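Local coordinates for protein particle-associated glycoside hydrolase (Acinetobacter phage Fri1, PDB 6C72) that probably degrades the capsular polysaccharide of Acinetobacter baumannii as a phage tailspike depolymerase during virus entry, at residues L317-N323 with F350-K356; A524-A528 with S573-F577. All blocks are in the same frame, centred on the assembly; numbering follows the deposited sequence.

Interaction 1. Residues L317-N323 with F350-K356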
loop_
_atom_site.group_PDB
_atom_site.type_symbol
_atom_site.label_atom_id
_atom_site.label_comp_id
_atom_site.label_asym_id
_atom_site.label_seq_id
_atom_site.Cartn_x
_atom_site.Cartn_y
_atom_site.Cartn_z
ATOM N N LEU A 317 6.328 -5.662 6.795
ATOM C CA LEU A 317 6.636 -5.252 8.158
ATOM C C LEU A 317 6.334 -3.753 8.283
ATOM O O LEU A 317 7.041 -2.918 7.702
ATOM C CB LEU A 317 8.092 -5.575 8.475
ATOM C CG LEU A 317 8.389 -7.060 8.253
ATOM C CD1 LEU A 317 9.326 -7.307 7.058
ATOM C CD2 LEU A 317 8.917 -7.728 9.525
ATOM N N ILE A 318 5.281 -3.421 9.028
ATOM C CA ILE A 318 4.783 -2.056 9.161
ATOM C C ILE A 318 4.998 -1.614 10.601
ATOM O O ILE A 318 4.532 -2.281 11.536
ATOM C CB ILE A 318 3.292 -1.953 8.805
ATOM C CG1 ILE A 318 2.974 -2.758 7.548
ATOM C CG2 ILE A 318 2.876 -0.501 8.648
ATOM C CD1 ILE A 318 1.475 -3.063 7.367
ATOM N N ASN A 319 5.688 -0.487 10.780
ATOM C CA ASN A 319 5.854 0.132 12.098
ATOM C C ASN A 319 6.423 -0.873 13.101
ATOM O O ASN A 319 5.959 -0.987 14.235
ATOM C CB ASN A 319 4.528 0.730 12.584
ATOM C CG ASN A 319 4.683 1.548 13.847
ATOM O OD1 ASN A 319 5.766 2.053 14.144
ATOM N ND2 ASN A 319 3.603 1.682 14.600
ATOM N N CYS A 320 7.431 -1.621 12.673
ATOM C CA CYS A 320 8.099 -2.594 13.521
ATOM C C CYS A 320 9.444 -2.046 13.966
ATOM O O CYS A 320 9.987 -1.119 13.363
ATOM C CB CYS A 320 8.290 -3.929 12.780
ATOM S SG CYS A 320 6.729 -4.782 12.424
ATOM N N VAL A 321 9.969 -2.614 15.047
ATOM C CA VAL A 321 11.278 -2.257 15.582
ATOM C C VAL A 321 12.186 -3.476 15.491
ATOM O O VAL A 321 11.807 -4.574 15.916
ATOM C CB VAL A 321 11.194 -1.756 17.037
ATOM C CG1 VAL A 321 12.607 -1.552 17.610
ATOM C CG2 VAL A 321 10.374 -0.468 17.125
ATOM N N PHE A 322 13.365 -3.288 14.915
ATOM C CA PHE A 322 14.434 -4.265 14.935
ATOM C C PHE A 322 15.560 -3.668 15.760
ATOM O O PHE A 322 16.082 -2.606 15.415
ATOM C CB PHE A 322 14.911 -4.596 13.524
ATOM C CG PHE A 322 13.806 -4.999 12.599
ATOM C CD1 PHE A 322 13.383 -6.325 12.538
ATOM C CD2 PHE A 322 13.205 -4.062 11.768
ATOM C CE1 PHE A 322 12.358 -6.706 11.683
ATOM C CE2 PHE A 322 12.182 -4.436 10.895
ATOM C CZ PHE A 322 11.753 -5.764 10.856
ATOM N N ASN A 323 15.924 -4.334 16.848
ATOM C CA ASN A 323 16.837 -3.750 17.819
ATOM C C ASN A 323 17.797 -4.812 18.324
ATOM O O ASN A 323 17.368 -5.876 18.774
ATOM C CB ASN A 323 16.042 -3.125 18.980
ATOM C CG ASN A 323 16.892 -2.266 19.877
ATOM O OD1 ASN A 323 18.083 -2.090 19.639
ATOM N ND2 ASN A 323 16.279 -1.711 20.919
ATOM N N PHE A 350 9.758 -3.085 4.003
ATOM C CA PHE A 350 9.998 -2.481 5.310
ATOM C C PHE A 350 9.408 -1.079 5.275
ATOM O O PHE A 350 9.927 -0.196 4.577
ATOM C CB PHE A 350 11.486 -2.463 5.652
ATOM C CG PHE A 350 12.107 -3.838 5.766
ATOM C CD1 PHE A 350 12.032 -4.560 6.961
ATOM C CD2 PHE A 350 12.785 -4.393 4.708
ATOM C CE1 PHE A 350 12.608 -5.811 7.089
ATOM C CE2 PHE A 350 13.360 -5.663 4.827
ATOM C CZ PHE A 350 13.273 -6.366 6.031
ATOM N N LEU A 351 8.310 -0.892 6.011
ATOM C CA LEU A 351 7.541 0.345 6.039
ATOM C C LEU A 351 7.469 0.866 7.468
ATOM O O LEU A 351 7.121 0.112 8.385
ATOM C CB LEU A 351 6.126 0.120 5.504
ATOM C CG LEU A 351 5.966 -0.604 4.169
ATOM C CD1 LEU A 351 4.502 -0.832 3.864
ATOM C CD2 LEU A 351 6.619 0.202 3.054
ATOM N N ASN A 352 7.817 2.144 7.657
ATOM C CA ASN A 352 7.702 2.829 8.944
ATOM C C ASN A 352 8.456 2.102 10.058
ATOM O O ASN A 352 8.089 2.203 11.228
ATOM C CB ASN A 352 6.235 3.028 9.355
ATOM C CG ASN A 352 5.392 3.697 8.271
ATOM O OD1 ASN A 352 5.913 4.215 7.285
ATOM N ND2 ASN A 352 4.083 3.733 8.481
ATOM N N CYS A 353 9.508 1.368 9.714
ATOM C CA CYS A 353 10.224 0.574 10.693
ATOM C C CYS A 353 11.424 1.331 11.242
ATOM O O CYS A 353 11.932 2.274 10.631
ATOM C CB CYS A 353 10.697 -0.751 10.084
ATOM S SG CYS A 353 9.368 -1.902 9.628
ATOM N N ARG A 354 11.912 0.862 12.391
ATOM C CA ARG A 354 13.060 1.457 13.057
ATOM C C ARG A 354 14.089 0.373 13.333
ATOM O O ARG A 354 13.767 -0.673 13.916
ATOM C CB ARG A 354 12.643 2.166 14.338
ATOM C CG ARG A 354 11.935 3.449 14.001
ATOM C CD ARG A 354 11.230 4.104 15.158
ATOM N NE ARG A 354 10.234 3.259 15.817
ATOM C CZ ARG A 354 9.111 2.825 15.251
ATOM N NH1 ARG A 354 8.846 3.107 13.972
ATOM N NH2 ARG A 354 8.252 2.095 15.964
ATOM N N PHE A 355 15.300 0.596 12.841
ATOM C CA PHE A 355 16.432 -0.286 13.071
ATOM C C PHE A 355 17.302 0.394 14.122
ATOM O O PHE A 355 17.909 1.445 13.860
ATOM C CB PHE A 355 17.184 -0.548 11.768
ATOM C CG PHE A 355 16.373 -1.307 10.743
ATOM C CD1 PHE A 355 15.372 -0.682 10.017
ATOM C CD2 PHE A 355 16.624 -2.654 10.492
ATOM C CE1 PHE A 355 14.639 -1.383 9.066
ATOM C CE2 PHE A 355 15.889 -3.357 9.548
ATOM C CZ PHE A 355 14.897 -2.719 8.836
ATOM N N LYS A 356 17.337 -0.186 15.318
ATOM C CA LYS A 356 17.974 0.439 16.463
ATOM C C LYS A 356 19.194 -0.364 16.886
ATOM O O LYS A 356 19.304 -1.564 16.616
ATOM C CB LYS A 356 16.998 0.545 17.637
ATOM C CG LYS A 356 15.831 1.477 17.399
ATOM C CD LYS A 356 14.869 1.444 18.571
ATOM C CE LYS A 356 13.690 2.367 18.344
ATOM N NZ LYS A 356 12.666 2.193 19.393
#
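Successive coils of a parallel beta-helix stack through a turn at Asn319 and Asn352. Both residues adopt the left-handed helical conformation (phi/psi 54/44° and 56/28°), each turning the chain between consecutive strands of its own coil, with CA atoms 4.5 Å apart. Before the turn, Leu351 N donates to Leu317 O and Asn319 N to Leu351 O (both 2.9 Å); after it, Arg354 N reaches Cys320 O (2.9 Å), Phe322 N reaches Arg354 O (2.8 Å) and Lys356 N reaches Phe322 O (2.7 Å). The axes of segments 321-323 and 354-356 approach to 4.7 Å at 13°, parallel and in register as successive rungs. Leu317, Phe322, Phe350 and Phe355 point inward, where the three phenylalanines pack on Val334 (strand 333-336). The Phe322 and Phe355 rings form an offset stack (centroids 4.8 Å, planes 26°), continued by Phe379. Arg354, on the face with Val321, donates from NH2 and NH1 to Asn319 OD1, at 3.1 and 3.3 Å; at the turn, Asn352 ND2 hydrogen-bonds Asp279 of the second subunit.

Interaction 2. Residues A524-A528 with S573-F577. With ZN (zinc ion), chain L.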
loop_
_atom_site.group_PDB
_atom_site.type_symbol
_atom_site.label_atom_id
_atom_site.label_comp_id
_atom_site.label_asym_id
_atom_site.label_seq_id
_atom_site.Cartn_x
_atom_site.Cartn_y
_atom_site.Cartn_z
ATOM N N ALA A 524 49.885 2.163 -42.007
ATOM C CA ALA A 524 49.248 2.103 -43.317
ATOM C C ALA A 524 47.726 2.218 -43.241
ATOM O O ALA A 524 47.028 1.816 -44.181
ATOM C CB ALA A 524 49.644 0.810 -44.039
ATOM N N GLY A 525 47.198 2.737 -42.139
ATOM C CA GLY A 525 45.768 2.904 -42.040
ATOM C C GLY A 525 45.290 4.093 -42.845
ATOM O O GLY A 525 46.065 4.890 -43.372
ATOM N N SER A 526 43.977 4.243 -42.897
ATOM C CA SER A 526 43.400 5.303 -43.700
ATOM C C SER A 526 43.678 6.673 -43.095
ATOM O O SER A 526 43.758 6.829 -41.876
ATOM C CB SER A 526 41.904 5.068 -43.852
ATOM O OG SER A 526 41.333 4.770 -42.615
ATOM N N LYS A 527 43.874 7.658 -43.963
ATOM C CA LYS A 527 44.047 9.047 -43.547
ATOM C C LYS A 527 43.245 9.913 -44.499
ATOM O O LYS A 527 43.620 10.072 -45.667
ATOM C CB LYS A 527 45.513 9.481 -43.538
ATOM C CG LYS A 527 46.318 9.021 -42.338
ATOM C CD LYS A 527 47.134 7.825 -42.706
ATOM C CE LYS A 527 47.964 7.301 -41.540
ATOM N NZ LYS A 527 48.609 6.046 -42.057
ATOM N N ALA A 528 42.168 10.502 -43.993
ATOM C CA ALA A 528 41.306 11.315 -44.828
ATOM C C ALA A 528 40.409 12.145 -43.931
ATOM O O ALA A 528 40.042 11.722 -42.834
ATOM C CB ALA A 528 40.449 10.457 -45.772
ATOM N N SER A 573 44.961 -1.880 -47.025
ATOM C CA SER A 573 45.241 -1.694 -45.605
ATOM C C SER A 573 44.552 -0.452 -45.057
ATOM O O SER A 573 44.274 -0.378 -43.861
ATOM C CB SER A 573 46.752 -1.604 -45.368
ATOM O OG SER A 573 47.292 -0.447 -45.994
ATOM N N ALA A 574 44.250 0.514 -45.910
ATOM C CA ALA A 574 43.575 1.731 -45.484
ATOM C C ALA A 574 42.106 1.611 -45.879
ATOM O O ALA A 574 41.654 2.126 -46.907
ATOM C CB ALA A 574 44.252 2.949 -46.094
ATOM N N ASN A 575 41.341 0.938 -45.015
ATOM C CA ASN A 575 39.993 0.510 -45.358
ATOM C C ASN A 575 38.890 1.014 -44.439
ATOM O O ASN A 575 37.722 0.971 -44.841
ATOM C CB ASN A 575 39.914 -1.024 -45.389
ATOM C CG ASN A 575 40.342 -1.631 -44.089
ATOM O OD1 ASN A 575 41.351 -1.222 -43.518
ATOM N ND2 ASN A 575 39.538 -2.548 -43.564
ATOM N N THR A 576 39.194 1.422 -43.210
ATOM C CA THR A 576 38.149 1.768 -42.254
ATOM C C THR A 576 37.863 3.264 -42.290
ATOM O O THR A 576 38.714 4.073 -41.907
ATOM C CB THR A 576 38.527 1.335 -40.842
ATOM O OG1 THR A 576 38.829 -0.065 -40.839
ATOM C CG2 THR A 576 37.378 1.602 -39.906
ATOM N N PHE A 577 36.648 3.625 -42.683
ATOM C CA PHE A 577 36.246 5.017 -42.766
ATOM C C PHE A 577 34.944 5.230 -42.011
ATOM O O PHE A 577 34.086 4.347 -41.974
ATOM C CB PHE A 577 36.097 5.448 -44.231
ATOM C CG PHE A 577 37.402 5.482 -44.990
ATOM C CD1 PHE A 577 37.923 4.318 -45.563
ATOM C CD2 PHE A 577 38.107 6.672 -45.129
ATOM C CE1 PHE A 577 39.124 4.346 -46.255
ATOM C CE2 PHE A 577 39.300 6.720 -45.823
ATOM C CZ PHE A 577 39.810 5.555 -46.397
HETATM ZN ZN ZN L . 42.590 -1.310 -41.801
HETATM O O HOH W 1 41.427 -2.741 -40.409
#
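Two serines in the p rotamer bridge segments 524-528 and 573-577. Ser573 (chi1 65°) turns its OG onto Ala524 O, donating a 2.9 Å hydrogen bond, while Ser526 (47°) swings OG to donate to Thr576 O at 2.8 Å. The backbone sets Ser526 CB over one face of the Phe577 ring, 3.3 Å from CZ; Ala528 CB meets the same ring at its edge, 3.9 Å from CE2. Asn575, also p (57°), serves the zinc: its CA-CB bond points away from 524-528, and its OD1 coordinates the ion at 2.1 Å; a water lies 2.3 Å from the metal. Ser573 contributes through its backbone O, 2.8 Å from ZN, with Asp519 and Thr521 the other site residues, while Asn575 ND2 hydrogen-bonds Asn494. Lys527 (chi2 100°) curls back so that NZ reaches Gly525 O (3.1 Å) and also pairs with Asp537 of the second subunit. In the antiparallel C-terminal sheet, the segments lead into strands 528-536 and 576-585, which flank strand 509-517, with Thr576 backbone-bonded to Ala518.

How the interactions relate
Interaction 1 comes first along the chain and closes before interaction 2 opens. Their centres lie 64 Å apart and their nearest atoms about 51 Å apart, so they do not touch. Nor do they share a sheet: 317-323 with 350-356 belongs to the long parallel beta-helix, 11 Å from the chain centre, whereas 524-528 with 573-577 lies where the chain enters strands 528-536 and 576-585 of the six-stranded antiparallel sheet of the C-terminal region, 58 Å from that centre. Both nevertheless reach the second subunit of the three-chain assembly. Intersubunit contacts therefore occur in two separate structural regions, consistent with association along much of the elongated tailspike.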